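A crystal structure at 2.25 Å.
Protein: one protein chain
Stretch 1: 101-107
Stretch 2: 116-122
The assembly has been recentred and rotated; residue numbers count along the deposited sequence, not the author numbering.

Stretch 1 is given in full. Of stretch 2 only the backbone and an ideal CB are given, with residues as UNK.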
# COMPACT_ATOMS: atom_id res chain seq x y z
N GLU C 101 3.98 -27.62 -10.46
CA GLU C 101 2.91 -26.66 -10.23
C GLU C 101 2.13 -26.84 -8.92
O GLU C 101 1.49 -25.90 -8.45
CB GLU C 101 1.94 -26.65 -11.42
CG GLU C 101 1.15 -25.35 -11.55
CD GLU C 101 0.29 -25.29 -12.80
OE1 GLU C 101 -0.35 -24.24 -13.02
OE2 GLU C 101 0.25 -26.29 -13.55
N ASP C 102 2.19 -28.02 -8.33
CA ASP C 102 1.37 -28.31 -7.16
C ASP C 102 2.07 -28.03 -5.85
O ASP C 102 1.44 -28.02 -4.79
CB ASP C 102 0.91 -29.77 -7.20
CG ASP C 102 0.07 -30.08 -8.42
OD1 ASP C 102 -0.88 -29.31 -8.70
OD2 ASP C 102 0.36 -31.09 -9.10
N LEU C 103 3.37 -27.77 -5.93
CA LEU C 103 4.20 -27.65 -4.73
C LEU C 103 4.52 -26.19 -4.39
O LEU C 103 4.30 -25.29 -5.21
CB LEU C 103 5.49 -28.46 -4.92
CG LEU C 103 5.25 -29.98 -5.01
CD1 LEU C 103 6.44 -30.68 -5.67
CD2 LEU C 103 4.97 -30.57 -3.64
N ALA C 104 5.03 -25.97 -3.18
CA ALA C 104 5.31 -24.62 -2.69
C ALA C 104 6.24 -24.67 -1.49
O ALA C 104 6.17 -25.59 -0.68
CB ALA C 104 4.01 -23.93 -2.31
N LEU C 105 7.09 -23.66 -1.36
CA LEU C 105 8.07 -23.63 -0.29
C LEU C 105 7.35 -23.58 1.05
O LEU C 105 6.45 -22.76 1.25
CB LEU C 105 9.01 -22.43 -0.45
CG LEU C 105 10.15 -22.30 0.55
CD1 LEU C 105 11.17 -23.42 0.36
CD2 LEU C 105 10.84 -20.94 0.42
N THR C 106 7.75 -24.47 1.96
CA THR C 106 7.04 -24.67 3.23
C THR C 106 7.99 -24.81 4.40
O THR C 106 9.14 -25.23 4.23
CB THR C 106 6.18 -25.93 3.18
OG1 THR C 106 5.43 -25.96 1.96
CG2 THR C 106 5.21 -25.98 4.38
N SER C 107 7.52 -24.43 5.58
CA SER C 107 8.23 -24.66 6.82
C SER C 107 7.26 -25.30 7.80
O SER C 107 6.52 -24.61 8.50
CB SER C 107 8.79 -23.36 7.38
OG SER C 107 9.52 -23.61 8.56
N UNK C 116 13.48 -26.59 5.73
CA UNK C 116 12.51 -26.12 4.74
C UNK C 116 12.32 -27.19 3.67
O UNK C 116 13.26 -27.88 3.28
CB UNK C 116 12.96 -24.80 4.11
N UNK C 117 11.10 -27.27 3.17
CA UNK C 117 10.70 -28.37 2.32
C UNK C 117 9.70 -27.91 1.26
O UNK C 117 9.03 -26.90 1.44
CB UNK C 117 10.10 -29.50 3.16
N UNK C 118 9.64 -28.66 0.17
CA UNK C 118 8.56 -28.53 -0.80
C UNK C 118 7.41 -29.46 -0.38
O UNK C 118 7.63 -30.63 -0.07
CB UNK C 118 9.05 -28.86 -2.21
N UNK C 119 6.20 -28.89 -0.33
CA UNK C 119 4.99 -29.62 0.05
C UNK C 119 3.86 -29.20 -0.86
O UNK C 119 3.95 -28.19 -1.56
CB UNK C 119 4.62 -29.37 1.52
N UNK C 120 2.78 -29.96 -0.82
CA UNK C 120 1.60 -29.61 -1.60
C UNK C 120 1.14 -28.21 -1.18
O UNK C 120 1.23 -27.84 0.01
CB UNK C 120 0.49 -30.64 -1.41
N UNK C 121 0.69 -27.43 -2.15
CA UNK C 121 0.27 -26.06 -1.87
C UNK C 121 -1.17 -25.99 -1.39
O UNK C 121 -2.09 -26.23 -2.16
CB UNK C 121 0.44 -25.19 -3.12
N UNK C 122 -1.35 -25.67 -0.11
CA UNK C 122 -2.67 -25.45 0.48
C UNK C 122 -2.85 -24.01 0.97
O UNK C 122 -3.83 -23.70 1.65
CB UNK C 122 -2.89 -26.42 1.64

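The two stretches pair as antiparallel strands, with five backbone hydrogen bonds between them, so the backbone fixes the register and the side chains of stretch 2 answer to what lies beside each CB.

At position 116 the CA-to-CB bond points sideways, and the ideal CB lies 4.4 Å from CD1 of Leu105. A branched or long apolar side chain could reach back over this methyl and the CB of Ser107. The residue is Leu116, in the m, t rotamer; its CD2 comes to 3.6 Å from Ser107 CB, while its CA makes a CA-H...O contact with Thr106 O at 3.5 Å.

Position 117 is extended and forms a hydrogen-bonded pair with Thr106, its CB on the same face as the Thr106 side chain. Small or beta-branched residues would suit it, polar or not. Thr117 occupies it. Its N donates to Thr106 O (3.0 Å) and its O accepts from Thr106 N (2.8 Å), while its CG2 packs 4.3 Å from Thr106 CB.

At 118 the CB turns to the other face, that of Leu105, 4.5 Å from Leu103 CB. The two leucines offer an apolar surface that a long, flexible hydrophobic chain could follow; other sizeable apolar side chains would suit as well. Met118 has all three chi angles in m, which brings the end of the chain nearer to stretch 1: SD lies 4.4 Å from Leu105 CD1, and CE sits 3.9 Å from Leu103 CB and 3.6 Å from Ala104 N.

The CB of 119 lies on the face of Ala104 and Thr106, 3.5 Å from Thr106 OG1. Thr106 OG1 already donates to Ala104 O (2.8 Å), so nothing here demands a charge, and polar or aliphatic chains would fit. Glu119 is found, its CB against the hydroxyl and its carboxylate directed to the side of 117, where OE2 lies 2.9 Å from Thr117 OG1. Its backbone O accepts from Ala104 N (3.0 Å); the return bond from Glu119 N to Ala104 O is weak at 3.3 Å.

At 120 the CB points away, leaving the choice wide; beta-branched, polar or charged side chains would all be acceptable. Val120 is present, with Leu103 CD2 3.6 Å from its N.

Position 121 points toward stretch 1, its ideal CB 3.4 Å from Asp102 O and 3.9 Å from Ala104 CB. A compact side chain, polar or apolar, would suit. Asn121 places OD1 3.8 Å from Ala104 CB, and its N donates to Asp102 O (2.8 Å).

Position 122 has nothing of stretch 1 nearby and is unconstrained by it; the residue is Thr122.

Stretch 2 (116-122) LTMEVNT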
# COMPACT_ATOMS: atom_id res chain seq x y z
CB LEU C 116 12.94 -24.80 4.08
CG LEU C 116 13.22 -23.59 4.99
CD1 LEU C 116 13.26 -22.32 4.15
CD2 LEU C 116 12.19 -23.46 6.10
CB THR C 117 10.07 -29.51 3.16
OG1 THR C 117 9.43 -30.46 2.31
CG2 THR C 117 9.04 -28.97 4.16
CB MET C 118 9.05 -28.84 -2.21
CG MET C 118 10.20 -27.94 -2.67
SD MET C 118 9.82 -26.17 -2.76
CE MET C 118 8.56 -26.22 -4.04
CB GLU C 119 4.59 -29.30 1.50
CG GLU C 119 5.64 -29.56 2.56
CD GLU C 119 5.97 -31.04 2.73
OE1 GLU C 119 5.31 -31.89 2.10
OE2 GLU C 119 6.91 -31.33 3.52
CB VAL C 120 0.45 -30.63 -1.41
CG1 VAL C 120 -0.63 -30.41 -2.47
CG2 VAL C 120 0.98 -32.06 -1.46
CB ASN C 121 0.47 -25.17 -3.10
CG ASN C 121 0.20 -23.69 -2.83
OD1 ASN C 121 0.31 -23.22 -1.69
ND2 ASN C 121 -0.17 -22.97 -3.87
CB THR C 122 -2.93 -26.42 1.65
OG1 THR C 122 -1.90 -26.28 2.64
CG2 THR C 122 -2.95 -27.86 1.14
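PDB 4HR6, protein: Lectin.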